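Local coordinates for protein probable endonuclease 4 (Thermotoga maritima, PDB 4HNO) that probably cleaves the phosphodiester backbone of DNA at apurinic or apyrimidinic sites during base excision repair, leaving a 3'-hydroxyl and a 5'-terminal sugar phosphate, at residues L262-G267 / A272-K277; F70-Y75 / M216-D221; H233-S238 / N268-E273. All coordinates share one frame; numbering follows the deposited sequence. Where two conformers were deposited one is given.

Contact 1 (L262-G267 / A272-K277). With MN (manganese (II) ion), chain E.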
ATOM      1  N   LEU A 262       5.813   5.410  -4.350  1.00  9.64           N
ATOM      2  CA  LEU A 262       7.062   5.459  -3.600  1.00 10.20           C
ATOM      3  C   LEU A 262       6.808   5.658  -2.115  1.00 10.19           C
ATOM      4  O   LEU A 262       6.079   6.572  -1.723  1.00 11.14           O
ATOM      5  CB  LEU A 262       7.897   6.631  -4.096  1.00 11.09           C
ATOM      6  CG  LEU A 262       8.319   6.606  -5.555  1.00 12.69           C
ATOM      7  CD1 LEU A 262       8.694   8.005  -5.988  1.00 17.86           C
ATOM      8  CD2 LEU A 262       9.462   5.651  -5.756  1.00 12.92           C
ATOM      9  N   GLU A 263       7.466   4.835  -1.297  1.00  9.90           N
ATOM     10  CA  GLU A 263       7.532   5.040   0.157  1.00 10.08           C
ATOM     11  C   GLU A 263       9.000   5.088   0.564  1.00 10.27           C
ATOM     12  O   GLU A 263       9.410   4.611   1.618  1.00 10.91           O
ATOM     13  CB  GLU A 263       6.802   3.965   0.936  1.00  9.44           C
ATOM     14  CG  GLU A 263       5.380   3.705   0.502  1.00  9.56           C
ATOM     15  CD  GLU A 263       4.788   2.563   1.271  1.00  9.16           C
ATOM     16  OE1 GLU A 263       5.407   1.457   1.208  1.00  8.62           O
ATOM     17  OE2 GLU A 263       3.753   2.738   1.941  1.00 10.43           O
ATOM     18  N   THR A 264       9.805   5.677  -0.298  1.00 11.36           N
ATOM     19  CA  THR A 264      11.242   5.688  -0.124  1.00 11.39           C
ATOM     20  C   THR A 264      11.607   6.828   0.838  1.00 12.26           C
ATOM     21  O   THR A 264      10.793   7.720   1.100  1.00 13.19           O
ATOM     22  CB  THR A 264      11.921   5.851  -1.471  1.00 11.96           C
ATOM     23  OG1 THR A 264      11.347   6.991  -2.103  1.00 13.82           O
ATOM     24  CG2 THR A 264      11.717   4.642  -2.357  1.00 13.12           C
ATOM     25  N   PRO A 265      12.813   6.783   1.407  1.00 13.22           N
ATOM     26  CA  PRO A 265      13.192   7.814   2.376  1.00 15.34           C
ATOM     27  C   PRO A 265      13.105   9.216   1.795  1.00 17.43           C
ATOM     28  O   PRO A 265      13.395   9.455   0.620  1.00 19.79           O
ATOM     29  CB  PRO A 265      14.645   7.471   2.694  1.00 17.47           C
ATOM     30  CG  PRO A 265      14.730   6.000   2.473  1.00 16.31           C
ATOM     31  CD  PRO A 265      13.823   5.716   1.311  1.00 14.08           C
ATOM     32  N   GLY A 266      12.704  10.158   2.639  1.00 18.72           N
ATOM     33  CA  GLY A 266      12.662  11.554   2.243  1.00 21.07           C
ATOM     34  C   GLY A 266      11.255  12.099   2.099  1.00 21.77           C
ATOM     35  O   GLY A 266      10.276  11.459   2.490  1.00 24.06           O
ATOM     36  N   GLY A 267      11.165  13.302   1.545  1.00 23.09           N
ATOM     37  CA  GLY A 267       9.892  13.960   1.332  1.00 24.52           C
ATOM     38  C   GLY A 267       9.631  14.221  -0.140  1.00 22.72           C
ATOM     39  O   GLY A 267      10.170  13.540  -1.010  1.00 21.67           O
ATOM     40  N   ALA A 272      10.387  13.385  -5.914  1.00 15.53           N
ATOM     41  CA  ALA A 272      10.496  13.886  -7.269  1.00 15.44           C
ATOM     42  C   ALA A 272      11.751  13.308  -7.947  1.00 15.64           C
ATOM     43  O   ALA A 272      11.713  12.930  -9.126  1.00 15.55           O
ATOM     44  CB  ALA A 272      10.539  15.423  -7.263  1.00 17.59           C
ATOM     45  N   GLU A 273      12.851  13.250  -7.209  1.00 15.32           N
ATOM     46  CA  GLU A 273      14.069  12.679  -7.751  1.00 15.84           C
ATOM     47  C   GLU A 273      13.882  11.198  -8.066  1.00 14.90           C
ATOM     48  O   GLU A 273      14.386  10.716  -9.086  1.00 15.10           O
ATOM     49  CB  GLU A 273      15.233  12.879  -6.777  1.00 17.97           C
ATOM     50  CG  GLU A 273      15.729  14.307  -6.680  1.00 24.28           C
ATOM     51  CD  GLU A 273      16.803  14.481  -5.618  1.00 33.76           C
ATOM     52  OE1 GLU A 273      17.179  13.485  -4.960  1.00 35.40           O
ATOM     53  OE2 GLU A 273      17.274  15.624  -5.441  1.00 42.95           O
ATOM     54  N   ASP A 274      13.187  10.474  -7.192  1.00 14.27           N
ATOM     55  CA  ASP A 274      12.964   9.057  -7.424  1.00 14.01           C
ATOM     56  C   ASP A 274      12.085   8.831  -8.653  1.00 12.89           C
ATOM     57  O   ASP A 274      12.310   7.874  -9.392  1.00 13.18           O
ATOM     58  CB  ASP A 274      12.393   8.354  -6.182  1.00 15.31           C
ATOM     59  CG  ASP A 274      13.492   7.975  -5.147  1.00 16.14           C
ATOM     60  OD1 ASP A 274      14.600   8.574  -5.229  1.00 20.24           O
ATOM     61  OD2 ASP A 274      13.230   7.112  -4.254  1.00 19.78           O
ATOM     62  N   ILE A 275      11.087   9.691  -8.883  1.00 13.20           N
ATOM     63  CA  ILE A 275      10.262   9.551 -10.067  1.00 13.93           C
ATOM     64  C   ILE A 275      11.125   9.773 -11.309  1.00 14.15           C
ATOM     65  O   ILE A 275      11.041   9.016 -12.275  1.00 14.44           O
ATOM     66  CB  ILE A 275       9.051  10.514 -10.026  1.00 14.30           C
ATOM     67  CG1 ILE A 275       8.083  10.046  -8.933  1.00 14.54           C
ATOM     68  CG2 ILE A 275       8.355  10.559 -11.369  1.00 15.48           C
ATOM     69  CD1 ILE A 275       6.856  10.927  -8.769  1.00 16.75           C
ATOM     70  N   LYS A 276      11.979  10.789 -11.289  1.00 14.42           N
ATOM     71  CA  LYS A 276      12.897  10.997 -12.401  1.00 15.15           C
ATOM     72  C   LYS A 276      13.782   9.772 -12.599  1.00 15.20           C
ATOM     73  O   LYS A 276      14.041   9.389 -13.733  1.00 15.83           O
ATOM     74  CB  LYS A 276      13.749  12.229 -12.149  1.00 18.20           C
ATOM     75  CG  LYS A 276      13.007  13.531 -12.370  1.00 25.37           C
ATOM     76  CD  LYS A 276      13.901  14.740 -12.125  1.00 37.90           C
ATOM     77  CE  LYS A 276      13.114  16.041 -12.211  1.00 50.24           C
ATOM     78  NZ  LYS A 276      12.119  16.172 -11.107  1.00 55.99           N
ATOM     79  N   LYS A 277      14.260   9.172 -11.508  1.00 13.75           N
ATOM     80  CA  LYS A 277      15.094   7.972 -11.600  1.00 14.06           C
ATOM     81  C   LYS A 277      14.338   6.819 -12.262  1.00 13.84           C
ATOM     82  O   LYS A 277      14.906   6.090 -13.067  1.00 14.87           O
ATOM     83  CB  LYS A 277      15.585   7.574 -10.208  1.00 14.39           C
ATOM     84  CG  LYS A 277      16.483   6.349 -10.162  0.50 15.94           C
ATOM     85  CD  LYS A 277      17.783   6.583 -10.900  0.50 22.74           C
ATOM     86  CE  LYS A 277      18.871   5.653 -10.399  0.50 31.93           C
ATOM     87  NZ  LYS A 277      20.184   5.982 -11.012  0.50 41.84           N
TER
HETATM   88 MN    MN E 304       4.518  -0.347   1.850  0.75 11.03          MN
HETATM   89  O   HOH W   1       4.038   0.406   3.584  0.88  8.73           O
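Asp274, Leu262 and Thr264 bury the most surface here, and the aspartate meets both of the others. Its carboxylate takes a hydrogen bond from Thr264, OG1 to OD2 at 2.9 Å; the hydroxyl comes from above the carboxylate plane, 40° out of it, and the two side chains approach from opposite directions. Thr264 can reach because its OG1 sits between the backbone N and the carbonyl carbon (chi1 52°). OD2 also accepts the backbone N-H of Ile236, while OD1 forms a salt bridge with Arg235, so both oxygens of this buried acid are engaged, which would probably keep it ionised. Nearer the helix the contact turns apolar. Leu262 CD1 lies 3.7 Å from Asp274 CB and 3.6 Å from Ile275 CG1, the leucine crossing the pair at a slant, so a single methyl group bridges two consecutive helical residues. Between Leu262 and Thr264 the chain turns Glu263 away from the helix, and its OE1 binds a manganese ion at 2.1 Å. The contact thus joins the C-terminal end of barrel strand 260-262 to the helix that follows it, 268-284, with Leu262 also packed on Ala9 and Ile275 on Ile7 of the neighbouring strand 7-10.

Contact 2 (F70-Y75 / M216-D221). With ZN (zinc ion), chain B; MN (manganese (II) ion), chain E.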
ATOM      1  N   PHE A  70      -4.917   6.605  -2.949  1.00  8.87           N
ATOM      2  CA  PHE A  70      -5.005   5.585  -1.924  1.00  8.60           C
ATOM      3  C   PHE A  70      -4.793   6.193  -0.546  1.00  8.33           C
ATOM      4  O   PHE A  70      -3.973   7.099  -0.393  1.00  9.06           O
ATOM      5  CB  PHE A  70      -3.887   4.522  -2.140  1.00  8.88           C
ATOM      6  CG  PHE A  70      -3.883   3.930  -3.509  1.00  8.73           C
ATOM      7  CD1 PHE A  70      -3.182   4.535  -4.539  1.00 10.16           C
ATOM      8  CD2 PHE A  70      -4.588   2.761  -3.787  1.00  9.59           C
ATOM      9  CE1 PHE A  70      -3.151   3.989  -5.794  1.00 11.07           C
ATOM     10  CE2 PHE A  70      -4.572   2.213  -5.040  1.00 10.27           C
ATOM     11  CZ  PHE A  70      -3.841   2.837  -6.048  1.00 11.20           C
ATOM     12  N   CYS A  71      -5.445   5.635   0.467  1.00  8.79           N
ATOM     13  CA  CYS A  71      -5.080   5.906   1.839  1.00  8.47           C
ATOM     14  C   CYS A  71      -4.318   4.718   2.410  1.00  8.18           C
ATOM     15  O   CYS A  71      -4.597   3.572   2.066  1.00  9.75           O
ATOM     16  CB  CYS A  71      -6.279   6.186   2.739  0.74  8.72           C
ATOM     17  SG  CYS A  71      -6.921   7.871   2.678  0.74  9.21           S
ATOM     18  N   HIS A  72      -3.359   4.997   3.276  1.00  8.53           N
ATOM     19  CA  HIS A  72      -2.693   3.985   4.103  1.00  8.36           C
ATOM     20  C   HIS A  72      -3.212   4.136   5.525  1.00  8.52           C
ATOM     21  O   HIS A  72      -3.254   5.223   6.064  1.00  9.96           O
ATOM     22  CB  HIS A  72      -1.175   4.174   4.097  1.00  9.21           C
ATOM     23  CG  HIS A  72      -0.391   2.970   4.542  1.00  9.05           C
ATOM     24  ND1 HIS A  72      -0.505   2.395   5.786  1.00  9.52           N
ATOM     25  CD2 HIS A  72       0.539   2.240   3.881  1.00  9.29           C
ATOM     26  CE1 HIS A  72       0.321   1.354   5.860  1.00  9.55           C
ATOM     27  NE2 HIS A  72       0.976   1.237   4.716  1.00  9.35           N
ATOM     28  N   SER A  73      -3.617   3.023   6.119  1.00  8.98           N
ATOM     29  CA  SER A  73      -4.154   2.954   7.456  1.00  9.71           C
ATOM     30  C   SER A  73      -3.063   3.264   8.451  1.00 10.32           C
ATOM     31  O   SER A  73      -1.874   3.087   8.180  1.00 11.24           O
ATOM     32  CB  SER A  73      -4.724   1.546   7.642  1.00 10.40           C
ATOM     33  OG  SER A  73      -5.229   1.279   8.913  1.00 11.26           O
ATOM     34  N   GLY A  74      -3.466   3.727   9.620  1.00 11.00           N
ATOM     35  CA  GLY A  74      -2.533   4.125  10.648  1.00 12.11           C
ATOM     36  C   GLY A  74      -1.774   2.986  11.278  1.00 12.89           C
ATOM     37  O   GLY A  74      -2.250   1.852  11.394  1.00 14.19           O
ATOM     38  N   TYR A  75      -0.607   3.394  11.777  0.54 28.64           N
ATOM     39  CA  TYR A  75       0.414   2.542  12.378  0.54 31.40           C
ATOM     40  C   TYR A  75      -0.014   1.730  13.612  0.54 30.67           C
ATOM     41  O   TYR A  75       0.593   0.711  13.931  0.54 30.12           O
ATOM     42  CB  TYR A  75       1.678   3.397  12.659  0.54 23.45           C
ATOM     43  CG  TYR A  75       1.687   4.386  13.827  0.54 20.65           C
ATOM     44  CD1 TYR A  75       2.567   4.197  14.888  0.54 20.14           C
ATOM     45  CD2 TYR A  75       0.893   5.542  13.845  0.54 20.05           C
ATOM     46  CE1 TYR A  75       2.636   5.089  15.947  0.54 19.83           C
ATOM     47  CE2 TYR A  75       0.956   6.446  14.916  0.54 19.79           C
ATOM     48  CZ  TYR A  75       1.828   6.208  15.959  0.54 19.47           C
ATOM     49  OH  TYR A  75       1.904   7.094  17.012  0.54 20.07           O
ATOM     50  N   MET A 216      -2.229  -1.732  -6.189  1.00  8.78           N
ATOM     51  CA  MET A 216      -1.161  -0.782  -5.920  1.00  8.85           C
ATOM     52  C   MET A 216       0.130  -1.565  -5.747  1.00  8.60           C
ATOM     53  O   MET A 216       0.120  -2.660  -5.179  1.00  8.49           O
ATOM     54  CB  MET A 216      -1.461   0.027  -4.657  1.00  8.97           C
ATOM     55  CG  MET A 216      -0.318   0.940  -4.204  1.00  8.92           C
ATOM     56  SD  MET A 216      -0.790   2.230  -3.023  1.00  8.79           S
ATOM     57  CE  MET A 216      -1.742   1.315  -1.801  1.00  9.02           C
ATOM     58  N   ILE A 217       1.224  -0.973  -6.203  1.00  8.67           N
ATOM     59  CA  ILE A 217       2.572  -1.419  -5.865  1.00  8.52           C
ATOM     60  C   ILE A 217       3.213  -0.313  -5.051  1.00  8.88           C
ATOM     61  O   ILE A 217       3.182   0.856  -5.438  1.00 10.13           O
ATOM     62  CB  ILE A 217       3.374  -1.719  -7.137  1.00  9.44           C
ATOM     63  CG1 ILE A 217       2.812  -2.975  -7.802  1.00 10.89           C
ATOM     64  CG2 ILE A 217       4.871  -1.876  -6.824  1.00 10.60           C
ATOM     65  CD1 ILE A 217       3.253  -3.160  -9.233  1.00 11.46           C
ATOM     66  N   HIS A 218       3.784  -0.691  -3.901  1.00  8.10           N
ATOM     67  CA  HIS A 218       4.646   0.208  -3.166  1.00  8.31           C
ATOM     68  C   HIS A 218       6.056  -0.020  -3.696  1.00  8.30           C
ATOM     69  O   HIS A 218       6.626  -1.111  -3.546  1.00  8.75           O
ATOM     70  CB  HIS A 218       4.598  -0.031  -1.670  1.00  8.18           C
ATOM     71  CG  HIS A 218       3.329   0.406  -1.032  1.00  7.97           C
ATOM     72  ND1 HIS A 218       3.002   0.035   0.253  1.00  8.28           N
ATOM     73  CD2 HIS A 218       2.350   1.226  -1.484  1.00  8.51           C
ATOM     74  CE1 HIS A 218       1.859   0.622   0.551  1.00  8.58           C
ATOM     75  NE2 HIS A 218       1.440   1.346  -0.482  1.00  8.24           N
ATOM     76  N   LEU A 219       6.574   0.995  -4.366  1.00  8.85           N
ATOM     77  CA  LEU A 219       7.824   0.916  -5.097  1.00  9.25           C
ATOM     78  C   LEU A 219       8.928   1.441  -4.193  1.00  9.26           C
ATOM     79  O   LEU A 219       9.150   2.640  -4.059  1.00 10.58           O
ATOM     80  CB  LEU A 219       7.718   1.725  -6.392  1.00  9.82           C
ATOM     81  CG  LEU A 219       8.795   1.340  -7.396  1.00 11.17           C
ATOM     82  CD1 LEU A 219       8.454   0.005  -8.073  1.00 12.35           C
ATOM     83  CD2 LEU A 219       9.007   2.443  -8.421  1.00 13.06           C
ATOM     84  N   ASN A 220       9.610   0.493  -3.556  1.00  8.76           N
ATOM     85  CA  ASN A 220      10.644   0.769  -2.569  1.00  8.95           C
ATOM     86  C   ASN A 220      11.874  -0.087  -2.870  1.00  8.62           C
ATOM     87  O   ASN A 220      11.756  -1.301  -3.022  1.00  9.04           O
ATOM     88  CB  ASN A 220      10.151   0.367  -1.173  1.00  8.52           C
ATOM     89  CG  ASN A 220       8.978   1.213  -0.708  1.00  9.06           C
ATOM     90  OD1 ASN A 220       9.009   2.438  -0.843  1.00 10.50           O
ATOM     91  ND2 ASN A 220       7.969   0.554  -0.155  1.00  8.89           N
ATOM     92  N   ASP A 221      13.048   0.532  -2.956  1.00  9.13           N
ATOM     93  CA  ASP A 221      14.259  -0.278  -2.939  1.00  9.06           C
ATOM     94  C   ASP A 221      14.450  -0.744  -1.481  1.00  8.74           C
ATOM     95  O   ASP A 221      13.675  -0.388  -0.581  1.00  8.95           O
ATOM     96  CB  ASP A 221      15.438   0.534  -3.514  1.00  9.42           C
ATOM     97  CG  ASP A 221      16.502  -0.320  -4.203  1.00 10.28           C
ATOM     98  OD1 ASP A 221      16.742  -1.451  -3.745  1.00 10.33           O
ATOM     99  OD2 ASP A 221      17.114   0.187  -5.189  1.00 11.02           O
TER
HETATM  100 ZN    ZN B 301       2.388  -0.205   4.351  0.94  8.66          ZN
HETATM  101 MN    MN E 304       4.518  -0.347   1.850  0.75 11.03          MN
HETATM  102  O   HOH W   1       4.038   0.406   3.584  0.88  8.73           O
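One water, water 1, is gripped by two metals: its O lies 1.9 Å from the zinc ion held by His72 and equally close to the manganese ion held by His218. Each histidine supplies a different ring nitrogen. His72 binds zinc through NE2 at 2.0 Å, and His218 binds manganese through ND1 at 2.2 Å. With CG anti to the backbone N (chi1 -162°), the His72 ring reaches in from the end of its strand; its ND1 donates to Ser73 O at 2.8 Å. That bond is nearly straight, 164° at the hydrogen, and lies in the carbonyl plane on a lone pair, which fixes the rotation of the ring and leaves NE2 for the metal. On His218 the remaining nitrogen, NE2, bonds to Gln33 OE1, a second-shell partner that orients it. The imidazoles meet rim to rim, His72 CD2 to His218 CE1 at 3.9 Å, with planes only 17° apart and neither lying over the other.

Two residues earlier on each strand the contact is apolar. Met216 SD stands over one face of the Phe70 ring, 3.7 Å from its centroid and offset toward the rim, a Met-aromatic contact. Met216 CB adds a CH-pi contact over the same ring, and the bend at the end of the methionine chain lays CE beside CG and CD2 of Phe70.

Both strands belong to the TIM barrel, and their side chains meet across its interior. Glu147 is a ligand of both metals, bridging them beside the water; His112 adds to the zinc site, Asp181 and Glu263 to the manganese site. A water shared by two divalent cations should be acidified, consistent with a source of hydroxide for phosphodiester hydrolysis.

Contact 3 (H233-S238 / N268-E273). With MN (manganese (II) ion), chain C.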
ATOM      1  N   HIS A 233      13.405   0.689   3.889  1.00  9.25           N
ATOM      2  CA  HIS A 233      13.261   1.104   2.519  1.00  9.59           C
ATOM      3  C   HIS A 233      14.459   1.950   2.089  1.00  9.75           C
ATOM      4  O   HIS A 233      15.095   2.630   2.896  1.00 10.77           O
ATOM      5  CB  HIS A 233      12.002   1.956   2.332  1.00  9.76           C
ATOM      6  CG  HIS A 233      10.724   1.327   2.799  1.00  9.49           C
ATOM      7  ND1 HIS A 233       9.520   1.968   2.627  1.00 10.18           N
ATOM      8  CD2 HIS A 233      10.438   0.186   3.473  1.00  9.75           C
ATOM      9  CE1 HIS A 233       8.552   1.232   3.166  1.00 10.21           C
ATOM     10  NE2 HIS A 233       9.086   0.148   3.697  1.00  9.83           N
ATOM     11  N   GLU A 234      14.715   1.947   0.790  1.00 10.45           N
ATOM     12  CA  GLU A 234      15.804   2.709   0.207  1.00 10.27           C
ATOM     13  C   GLU A 234      15.293   3.390  -1.067  1.00 10.04           C
ATOM     14  O   GLU A 234      14.360   2.925  -1.729  1.00 10.52           O
ATOM     15  CB  GLU A 234      17.006   1.779  -0.074  1.00 10.65           C
ATOM     16  CG  GLU A 234      18.245   2.436  -0.691  1.00 11.23           C
ATOM     17  CD  GLU A 234      18.792   3.558   0.159  1.00 12.64           C
ATOM     18  OE1 GLU A 234      19.814   3.324   0.828  1.00 16.37           O
ATOM     19  OE2 GLU A 234      18.199   4.668   0.157  1.00 13.72           O
ATOM     20  N   ARG A 235      15.950   4.501  -1.386  1.00 10.69           N
ATOM     21  CA  ARG A 235      15.701   5.252  -2.604  1.00 11.90           C
ATOM     22  C   ARG A 235      15.885   4.383  -3.842  1.00 10.99           C
ATOM     23  O   ARG A 235      16.762   3.525  -3.886  1.00 10.97           O
ATOM     24  CB  ARG A 235      16.658   6.450  -2.656  1.00 13.66           C
ATOM     25  CG  ARG A 235      16.492   7.305  -1.399  1.00 18.82           C
ATOM     26  CD  ARG A 235      16.966   8.703  -1.500  1.00 23.04           C
ATOM     27  NE  ARG A 235      16.367   9.381  -2.628  1.00 24.03           N
ATOM     28  CZ  ARG A 235      16.801  10.549  -3.055  1.00 26.14           C
ATOM     29  NH1 ARG A 235      17.803  11.153  -2.428  1.00 31.73           N
ATOM     30  NH2 ARG A 235      16.243  11.103  -4.102  1.00 26.20           N
ATOM     31  N   ILE A 236      15.061   4.621  -4.853  1.00 11.89           N
ATOM     32  CA  ILE A 236      15.085   3.801  -6.059  1.00 11.90           C
ATOM     33  C   ILE A 236      16.465   3.831  -6.684  1.00 12.52           C
ATOM     34  O   ILE A 236      16.999   4.898  -7.014  1.00 13.65           O
ATOM     35  CB  ILE A 236      14.055   4.307  -7.092  1.00 12.63           C
ATOM     36  CG1 ILE A 236      12.626   4.305  -6.512  1.00 12.62           C
ATOM     37  CG2 ILE A 236      14.141   3.481  -8.372  1.00 13.70           C
ATOM     38  CD1 ILE A 236      12.178   2.984  -5.999  1.00 13.41           C
ATOM     39  N   GLY A 237      17.040   2.645  -6.867  1.00 12.03           N
ATOM     40  CA  GLY A 237      18.342   2.521  -7.496  1.00 12.83           C
ATOM     41  C   GLY A 237      19.510   2.550  -6.534  1.00 12.80           C
ATOM     42  O   GLY A 237      20.633   2.289  -6.935  1.00 14.13           O
ATOM     43  N   SER A 238      19.253   2.861  -5.270  1.00 11.47           N
ATOM     44  CA  SER A 238      20.316   2.976  -4.289  1.00 11.89           C
ATOM     45  C   SER A 238      20.453   1.765  -3.390  1.00 10.88           C
ATOM     46  O   SER A 238      21.327   1.748  -2.528  1.00 12.41           O
ATOM     47  CB  SER A 238      20.129   4.224  -3.444  1.00 13.23           C
ATOM     48  OG  SER A 238      20.347   5.358  -4.247  1.00 15.60           O
ATOM     49  N   ASN A 268       8.804  15.224  -0.425  1.00 22.23           N
ATOM     50  CA  ASN A 268       8.408  15.509  -1.802  1.00 21.16           C
ATOM     51  C   ASN A 268       9.610  15.676  -2.747  1.00 20.86           C
ATOM     52  O   ASN A 268       9.599  15.183  -3.872  1.00 20.96           O
ATOM     53  CB  ASN A 268       7.496  16.742  -1.853  1.00 21.37           C
ATOM     54  CG  ASN A 268       6.059  16.449  -1.403  1.00 23.83           C
ATOM     55  OD1 ASN A 268       5.707  15.320  -1.052  1.00 29.54           O
ATOM     56  ND2 ASN A 268       5.226  17.473  -1.425  1.00 23.81           N
ATOM     57  N   GLU A 269      10.655  16.361  -2.308  1.00 22.57           N
ATOM     58  CA  GLU A 269      11.785  16.618  -3.198  1.00 23.83           C
ATOM     59  C   GLU A 269      12.556  15.339  -3.546  1.00 20.26           C
ATOM     60  O   GLU A 269      12.935  15.133  -4.703  1.00 21.46           O
ATOM     61  CB  GLU A 269      12.734  17.663  -2.609  1.00 34.17           C
ATOM     62  CG  GLU A 269      12.113  19.049  -2.474  1.00 46.10           C
ATOM     63  CD  GLU A 269      11.185  19.156  -1.280  1.00 60.60           C
ATOM     64  OE1 GLU A 269      10.205  19.928  -1.352  1.00 69.79           O
ATOM     65  OE2 GLU A 269      11.439  18.473  -0.265  1.00 66.20           O
ATOM     66  N   GLU A 270      12.782  14.479  -2.559  1.00 20.09           N
ATOM     67  CA  GLU A 270      13.440  13.205  -2.812  1.00 19.10           C
ATOM     68  C   GLU A 270      12.552  12.321  -3.679  1.00 16.69           C
ATOM     69  O   GLU A 270      13.033  11.576  -4.538  1.00 15.60           O
ATOM     70  CB  GLU A 270      13.769  12.497  -1.498  1.00 21.81           C
ATOM     71  CG  GLU A 270      14.942  13.110  -0.734  1.00 26.47           C
ATOM     72  CD  GLU A 270      14.601  14.446  -0.103  1.00 32.90           C
ATOM     73  OE1 GLU A 270      15.529  15.256   0.112  1.00 39.30           O
ATOM     74  OE2 GLU A 270      13.412  14.688   0.193  1.00 32.89           O
ATOM     75  N   HIS A 271      11.248  12.388  -3.445  1.00 15.65           N
ATOM     76  CA  HIS A 271      10.331  11.601  -4.242  1.00 14.19           C
ATOM     77  C   HIS A 271      10.289  12.077  -5.685  1.00 14.60           C
ATOM     78  O   HIS A 271      10.204  11.252  -6.586  1.00 14.39           O
ATOM     79  CB  HIS A 271       8.956  11.534  -3.584  1.00 15.12           C
ATOM     80  CG  HIS A 271       8.984  10.762  -2.310  1.00 14.74           C
ATOM     81  ND1 HIS A 271       8.143  11.012  -1.248  1.00 15.94           N
ATOM     82  CD2 HIS A 271       9.795   9.755  -1.913  1.00 16.19           C
ATOM     83  CE1 HIS A 271       8.424  10.181  -0.261  1.00 16.62           C
ATOM     84  NE2 HIS A 271       9.428   9.413  -0.637  1.00 16.92           N
ATOM     85  N   ALA A 272      10.387  13.385  -5.914  1.00 15.53           N
ATOM     86  CA  ALA A 272      10.496  13.886  -7.269  1.00 15.44           C
ATOM     87  C   ALA A 272      11.751  13.308  -7.947  1.00 15.64           C
ATOM     88  O   ALA A 272      11.713  12.930  -9.126  1.00 15.55           O
ATOM     89  CB  ALA A 272      10.539  15.423  -7.263  1.00 17.59           C
ATOM     90  N   GLU A 273      12.851  13.250  -7.209  1.00 15.32           N
ATOM     91  CA  GLU A 273      14.069  12.679  -7.751  1.00 15.84           C
ATOM     92  C   GLU A 273      13.882  11.198  -8.066  1.00 14.90           C
ATOM     93  O   GLU A 273      14.386  10.716  -9.086  1.00 15.10           O
ATOM     94  CB  GLU A 273      15.233  12.879  -6.777  1.00 17.97           C
ATOM     95  CG  GLU A 273      15.729  14.307  -6.680  1.00 24.28           C
ATOM     96  CD  GLU A 273      16.803  14.481  -5.618  1.00 33.76           C
ATOM     97  OE1 GLU A 273      17.179  13.485  -4.960  1.00 35.40           O
ATOM     98  OE2 GLU A 273      17.274  15.624  -5.441  1.00 42.95           O
TER
HETATM   99 MN    MN C 302       8.156  -1.014   5.231  0.60  9.03          MN
HETATM  100  O   HOH W   2      18.615  13.588  -2.287  0.90 41.63           O
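The guanidinium of Arg235 is used two ways at once: one face lies against the aliphatic part of Glu270, and its edge holds Glu273. Arg235 NH2 donates to Glu273 OE1 at 2.7 Å in a salt bridge that is practically straight, 178° at the hydrogen. The acceptor lies in the guanidinium plane, and the carboxylate, met on its anti side, is turned just 17° from that plane. Water 2 closes a second path: it accepts from Arg235 NH1 at 2.6 Å and donates to Glu273 OE1 at 3.0 Å. Glu270 CG sits 3.8 Å above the guanidinium plane, where the bend in the arginine at chi3 (54°) brings the group. NH2 also has a salt bridge to Asp274 OD1, one turn from Glu270 along the helix; its bond to Glu270 O is only weak. Arg235 begins a type II beta turn, closed by Ser238 N to Arg235 O at 2.9 Å, after the short strand 233-234 of this TIM-barrel enzyme; through the Arg235 side chain the turn is tied to the first turns of helix 268-284. Glu270 sends its carboxylate elsewhere, to Gly267 N at the helix start. At the start of 233-238, in the short strand, His233 NE2 binds a manganese ion at 2.1 Å, together with His184 and Asp231.

In the fold
Contacts 1 and 3 overlap, their centres about 3 Å apart, and share Ala272 and Glu273 of helix 268-284. Contact 2 is about 13 Å from the centre of contact 1 and 15 Å from that of contact 3. It meets contact 1 at the metals: Glu263 and His218 bind the same manganese ion, and Asn220 OD1 probably accepts from Glu263 N at 2.9 Å. Contact 3 holds a ligand of the other manganese ion, and His233 ND1 lies 2.8 Å from Glu263 O, a probable hydrogen bond linking the two sites. Asp221 O to Glu234 N, 2.9 Å, joins contacts 2 and 3 through neighbouring strands.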